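Long-range contacts in AvGluR1 ligand binding domain (Adineta vaga, PDB 4IO4), which binds L-glutamate and serine in its extracellular ligand-binding domain, probably to gate an ion channel of the glutamate receptor family: residues S66-V71 with S90-I95; S103-R108 with F178-T183. All blocks are in the same frame, centred on the assembly; numbering follows the deposited sequence.

Interaction 1. Residues S66-V71 with S90-I95; sequences SYTGLV and SARREI. With SER (serine), chain C.
Arg92 reaches from the short helical turn 90-93 past Val71 and Thr68 to the carboxylate of the bound serine. Its CG stands anti to the carbonyl carbon (chi1 -69°) and the chain then runs extended to NE, which carries the guanidinium up to the start of helix 67-75. Along the way CG lies 4.2 Å from Val71 CG1, and CD passes the other methyl, CG2, the two side chains crossing at about a right angle. Val71 CG1 also packs on Ile95 CD1, at 3.9 Å. Farther out, NH2 donates to Thr68 OG1 at 3.3 Å, close to the guanidinium plane. At the tip, NH1 gives a nearly straight bond (175°) to serine O, 2.8 Å away, while NH2 reaches serine OXT at 2.9 Å. The ligand carboxylate thus sits at the edge of the guanidinium, held by two N-H groups. NH1 has a further acceptor in Thr87 O, and the carbonyl carbon of Tyr67 lies over one face of the guanidinium. The Tyr67 ring lies under the ligand, serine CB riding 3.6 Å above its centre; its hydroxyl is bonded to Asp85. A methionine in place of Arg92 would probably leave the ligand carboxylate without its opposing charge and Thr68 OG1 without this donor. Such a paired grip is the usual way glutamate receptors recognise an alpha-carboxylate: it reads the part common to all amino acids, consistent with serine and glutamate both binding here.

Interaction 2. Residues S103-R108 with F178-T183; sequences SDNSMR and FMDIGT. With SER (serine), chain C.
The amide of Asn105 and the carboxylate of Asp180 are turned 80° apart, so the amide comes edge-on to a carboxylate face: ND2 donates within its own amide plane, yet meets Asp180 OD1 from above the carboxylate plane, at 3.2 Å. ND2 also bonds to Ser205, and on the other corner of the amide OD1 takes a water at 2.6 Å that in turn accepts from Gly182 N. With CG anti to the backbone N (chi1 -175°), Asn105 lies across Asp180. The second carboxylate oxygen, OD2, faces the ligand and receives serine N at 2.8 Å and serine OG at 3.0 Å. Behind these groups, strands 103-112 and 176-180 run antiparallel, Arg108 and Met179 forming the hydrogen-bonded pair and Met107 and Asp180 the non-hydrogen-bonded one. As in other glutamate receptor ligand-binding domains, Asp180 stands where a strand of the second lobe gives way to a helix. It takes the N-cap position of helix 181-190, but its carboxylate is spent on the ligand and Asn105 and makes no capping bond. Ile181 N carries the backbone pairing into the helix by donating to Ser106 O at 2.8 Å. Ile181 CD1 rests 4.0 Å from Arg108 CD, and its CG2 lies beside Ser106 OG. The Phe178 ring makes an edge-to-face contact with Phe202.

In the fold
Interaction 1 closes before interaction 2 opens along the chain, and their centres lie about 17 Å apart, the nearest atoms about 6 Å, without touching. What joins them is the bound serine. The 66-71/90-95 contact pairs two helical pieces of the first lobe and holds the ligand's carboxylate end; the 103-108/178-183 contact, on the sheet built round strand 103-112, holds its amino end and hydroxyl. Strands 103-112 and 200-211 pair antiparallel and probably form the crossings between the lobes, as in other domains of this bilobed fold. With Arg136 and Ala140 also bonding the serine, the ligand bridges both lobes, consistent with the clamshell closure thought to drive gating in this family.

Interaction 1. Residues S66-V71 with S90-I95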
loop_
_atom_site.group_PDB
_atom_site.type_symbol
_atom_site.label_atom_id
_atom_site.label_comp_id
_atom_site.label_asym_id
_atom_site.label_seq_id
_atom_site.Cartn_x
_atom_site.Cartn_y
_atom_site.Cartn_z
ATOM N N SER A 66 19.932 12.745 0.872
ATOM C CA SER A 66 19.281 11.667 0.138
ATOM C C SER A 66 18.156 11.082 0.958
ATOM O O SER A 66 18.012 11.420 2.124
ATOM C CB SER A 66 20.273 10.554 -0.207
ATOM O OG SER A 66 20.681 9.855 0.950
ATOM N N TYR A 67 17.350 10.211 0.354
ATOM C CA TYR A 67 16.228 9.611 1.074
ATOM C C TYR A 67 16.712 8.653 2.154
ATOM O O TYR A 67 16.240 8.660 3.322
ATOM C CB TYR A 67 15.238 8.969 0.105
ATOM C CG TYR A 67 14.362 10.023 -0.501
ATOM C CD1 TYR A 67 14.827 10.835 -1.508
ATOM C CD2 TYR A 67 13.078 10.244 -0.033
ATOM C CE1 TYR A 67 14.008 11.842 -2.045
ATOM C CE2 TYR A 67 12.266 11.259 -0.557
ATOM C CZ TYR A 67 12.739 12.054 -1.535
ATOM O OH TYR A 67 11.942 13.047 -2.061
ATOM N N THR A 68 17.726 7.882 1.797
ATOM C CA THR A 68 18.364 7.007 2.763
ATOM C C THR A 68 19.018 7.838 3.864
ATOM O O THR A 68 18.980 7.463 5.035
ATOM C CB THR A 68 19.335 6.064 2.022
ATOM O OG1 THR A 68 18.530 5.070 1.394
ATOM C CG2 THR A 68 20.279 5.395 2.967
ATOM N N GLY A 69 19.591 8.975 3.499
ATOM C CA GLY A 69 20.192 9.879 4.454
ATOM C C GLY A 69 19.173 10.413 5.459
ATOM O O GLY A 69 19.458 10.543 6.661
ATOM N N LEU A 70 17.983 10.739 4.974
ATOM C CA LEU A 70 16.917 11.209 5.871
ATOM C C LEU A 70 16.523 10.125 6.877
ATOM O O LEU A 70 16.422 10.353 8.090
ATOM C CB LEU A 70 15.726 11.652 5.049
ATOM C CG LEU A 70 14.477 12.162 5.764
ATOM C CD1 LEU A 70 14.761 13.427 6.505
ATOM C CD2 LEU A 70 13.356 12.376 4.765
ATOM N N VAL A 71 16.337 8.923 6.377
ATOM C CA VAL A 71 16.048 7.782 7.215
ATOM C C VAL A 71 17.148 7.571 8.252
ATOM O O VAL A 71 16.889 7.376 9.452
ATOM C CB VAL A 71 15.873 6.538 6.340
ATOM C CG1 VAL A 71 15.859 5.233 7.174
ATOM C CG2 VAL A 71 14.621 6.670 5.522
ATOM N N SER A 90 13.000 -2.926 2.535
ATOM C CA SER A 90 13.491 -3.900 3.507
ATOM C C SER A 90 14.724 -3.374 4.256
ATOM O O SER A 90 14.821 -3.502 5.477
ATOM C CB SER A 90 13.816 -5.241 2.842
ATOM O OG SER A 90 14.800 -5.110 1.814
ATOM N N ALA A 91 15.658 -2.780 3.527
ATOM C CA ALA A 91 16.885 -2.278 4.148
ATOM C C ALA A 91 16.583 -1.153 5.155
ATOM O O ALA A 91 17.158 -1.118 6.256
ATOM C CB ALA A 91 17.883 -1.800 3.086
ATOM N N ARG A 92 15.653 -0.262 4.808
ATOM C CA ARG A 92 15.295 0.823 5.711
ATOM C C ARG A 92 14.556 0.291 6.951
ATOM O O ARG A 92 14.767 0.781 8.078
ATOM C CB ARG A 92 14.460 1.870 4.961
ATOM C CG ARG A 92 15.288 2.628 3.930
ATOM C CD ARG A 92 14.410 3.406 2.967
ATOM N NE ARG A 92 15.211 4.090 1.977
ATOM C CZ ARG A 92 14.712 4.886 1.042
ATOM N NH1 ARG A 92 13.403 5.113 0.999
ATOM N NH2 ARG A 92 15.510 5.468 0.155
ATOM N N ARG A 93 13.712 -0.720 6.763
ATOM C CA ARG A 93 12.927 -1.268 7.877
ATOM C C ARG A 93 13.817 -1.935 8.927
ATOM O O ARG A 93 13.411 -2.113 10.069
ATOM C CB ARG A 93 11.887 -2.267 7.308
ATOM C CG ARG A 93 10.966 -2.912 8.345
ATOM C CD ARG A 93 10.016 -1.866 8.939
ATOM N NE ARG A 93 9.215 -2.384 10.052
ATOM C CZ ARG A 93 9.628 -2.473 11.314
ATOM N NH1 ARG A 93 10.856 -2.077 11.701
ATOM N NH2 ARG A 93 8.802 -2.960 12.215
ATOM N N GLU A 94 15.043 -2.295 8.551
ATOM C CA GLU A 94 16.006 -2.834 9.530
ATOM C C GLU A 94 16.351 -1.822 10.602
ATOM O O GLU A 94 16.648 -2.204 11.734
ATOM C CB GLU A 94 17.291 -3.309 8.849
ATOM C CG GLU A 94 17.158 -4.558 8.032
ATOM C CD GLU A 94 17.144 -5.848 8.857
ATOM O OE1 GLU A 94 17.130 -5.814 10.112
ATOM O OE2 GLU A 94 17.172 -6.929 8.226
ATOM N N ILE A 95 16.274 -0.540 10.271
ATOM C CA ILE A 95 16.757 0.509 11.178
ATOM C C ILE A 95 15.735 1.531 11.647
ATOM O O ILE A 95 16.020 2.302 12.581
ATOM C CB ILE A 95 17.962 1.274 10.584
ATOM C CG1 ILE A 95 17.635 1.807 9.194
ATOM C CG2 ILE A 95 19.188 0.373 10.610
ATOM C CD1 ILE A 95 18.544 2.926 8.756
HETATM N N SER C . 10.763 7.472 -3.021
HETATM C CA SER C . 12.252 7.365 -3.252
HETATM C C SER C . 12.953 6.904 -2.002
HETATM O O SER C . 12.358 6.916 -0.879
HETATM C CB SER C . 12.861 8.686 -3.741
HETATM O OG SER C . 12.525 8.932 -5.093
HETATM O OXT SER C . 14.131 6.517 -2.119
#

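Interaction 2. Residues S103-R108 with F178-T183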
loop_
_atom_site.group_PDB
_atom_site.type_symbol
_atom_site.label_atom_id
_atom_site.label_comp_id
_atom_site.label_asym_id
_atom_site.label_seq_id
_atom_site.Cartn_x
_atom_site.Cartn_y
_atom_site.Cartn_z
ATOM N N SER A 103 0.409 6.169 0.723
ATOM C CA SER A 103 0.151 6.168 -0.721
ATOM C C SER A 103 0.806 4.960 -1.337
ATOM O O SER A 103 1.867 4.529 -0.895
ATOM C CB SER A 103 0.760 7.424 -1.366
ATOM O OG SER A 103 0.723 7.371 -2.792
ATOM N N ASP A 104 0.198 4.414 -2.374
ATOM C CA ASP A 104 0.876 3.412 -3.162
ATOM C C ASP A 104 1.928 4.119 -4.047
ATOM O O ASP A 104 1.965 5.342 -4.134
ATOM C CB ASP A 104 -0.116 2.597 -4.015
ATOM C CG ASP A 104 -0.928 3.460 -4.960
ATOM O OD1 ASP A 104 -0.739 4.691 -4.953
ATOM O OD2 ASP A 104 -1.771 2.905 -5.701
ATOM N N ASN A 105 2.778 3.349 -4.707
ATOM C CA ASN A 105 3.835 3.948 -5.516
ATOM C C ASN A 105 4.330 2.943 -6.526
ATOM O O ASN A 105 4.128 1.730 -6.370
ATOM C CB ASN A 105 5.018 4.338 -4.607
ATOM C CG ASN A 105 6.118 5.077 -5.348
ATOM O OD1 ASN A 105 5.857 6.033 -6.085
ATOM N ND2 ASN A 105 7.356 4.615 -5.181
ATOM N N SER A 106 5.065 3.450 -7.510
ATOM C CA SER A 106 5.814 2.615 -8.435
ATOM C C SER A 106 6.728 3.580 -9.165
ATOM O O SER A 106 6.643 4.786 -8.950
ATOM C CB SER A 106 4.884 1.877 -9.406
ATOM O OG SER A 106 4.118 2.812 -10.142
ATOM N N MET A 107 7.630 3.066 -9.997
ATOM C CA MET A 107 8.580 3.938 -10.681
ATOM C C MET A 107 8.380 3.862 -12.187
ATOM O O MET A 107 7.794 2.895 -12.701
ATOM C CB MET A 107 10.034 3.585 -10.300
ATOM C CG MET A 107 10.486 4.149 -8.939
ATOM S SD MET A 107 12.243 3.896 -8.576
ATOM C CE MET A 107 12.279 2.135 -8.321
ATOM N N ARG A 108 8.837 4.911 -12.862
ATOM C CA ARG A 108 8.866 4.996 -14.311
ATOM C C ARG A 108 10.243 5.480 -14.766
ATOM O O ARG A 108 11.013 6.083 -13.989
ATOM C CB ARG A 108 7.754 5.917 -14.802
ATOM C CG ARG A 108 6.397 5.364 -14.386
ATOM C CD ARG A 108 5.333 5.569 -15.358
ATOM N NE ARG A 108 5.643 5.079 -16.698
ATOM C CZ ARG A 108 5.060 5.576 -17.773
ATOM N NH1 ARG A 108 4.159 6.541 -17.633
ATOM N NH2 ARG A 108 5.362 5.126 -18.973
ATOM N N PHE A 178 15.385 7.083 -13.276
ATOM C CA PHE A 178 14.155 6.567 -12.652
ATOM C C PHE A 178 13.502 7.593 -11.740
ATOM O O PHE A 178 14.197 8.305 -11.008
ATOM C CB PHE A 178 14.444 5.345 -11.805
ATOM C CG PHE A 178 15.038 4.190 -12.562
ATOM C CD1 PHE A 178 14.805 4.017 -13.921
ATOM C CD2 PHE A 178 15.806 3.242 -11.893
ATOM C CE1 PHE A 178 15.361 2.937 -14.614
ATOM C CE2 PHE A 178 16.366 2.156 -12.601
ATOM C CZ PHE A 178 16.118 2.008 -13.955
ATOM N N MET A 179 12.160 7.638 -11.750
ATOM C CA MET A 179 11.403 8.515 -10.846
ATOM C C MET A 179 10.153 7.804 -10.360
ATOM O O MET A 179 9.558 7.017 -11.092
ATOM C CB MET A 179 10.921 9.801 -11.527
ATOM C CG MET A 179 11.918 10.916 -11.618
ATOM S SD MET A 179 11.124 12.453 -12.175
ATOM C CE MET A 179 10.485 13.086 -10.640
ATOM N N ASP A 180 9.721 8.152 -9.150
ATOM C CA ASP A 180 8.446 7.699 -8.646
ATOM C C ASP A 180 7.387 8.254 -9.550
ATOM O O ASP A 180 7.522 9.343 -10.086
ATOM C CB ASP A 180 8.182 8.207 -7.233
ATOM C CG ASP A 180 9.201 7.716 -6.224
ATOM O OD1 ASP A 180 9.638 6.544 -6.323
ATOM O OD2 ASP A 180 9.564 8.511 -5.323
ATOM N N ILE A 181 6.318 7.495 -9.704
ATOM C CA ILE A 181 5.291 7.827 -10.651
ATOM C C ILE A 181 4.559 9.134 -10.382
ATOM O O ILE A 181 4.298 9.897 -11.316
ATOM C CB ILE A 181 4.289 6.668 -10.763
ATOM C CG1 ILE A 181 3.432 6.843 -12.023
ATOM C CG2 ILE A 181 3.457 6.516 -9.507
ATOM C CD1 ILE A 181 2.674 5.575 -12.386
ATOM N N GLY A 182 4.240 9.414 -9.121
ATOM C CA GLY A 182 3.462 10.605 -8.811
ATOM C C GLY A 182 4.222 11.850 -9.202
ATOM O O GLY A 182 3.701 12.706 -9.904
ATOM N N THR A 183 5.474 11.951 -8.753
ATOM C CA THR A 183 6.271 13.127 -9.090
ATOM C C THR A 183 6.707 13.131 -10.550
ATOM O O THR A 183 6.844 14.193 -11.163
ATOM C CB THR A 183 7.510 13.239 -8.179
ATOM O OG1 THR A 183 8.088 11.944 -8.035
ATOM C CG2 THR A 183 7.080 13.768 -6.820
HETATM N N SER C . 10.763 7.472 -3.021
HETATM C CA SER C . 12.252 7.365 -3.252
HETATM C C SER C . 12.953 6.904 -2.002
HETATM O O SER C . 12.358 6.916 -0.879
HETATM C CB SER C . 12.861 8.686 -3.741
HETATM O OG SER C . 12.525 8.932 -5.093
HETATM O OXT SER C . 14.131 6.517 -2.119
HETATM O O HOH W 1 4.166 8.018 -6.542
#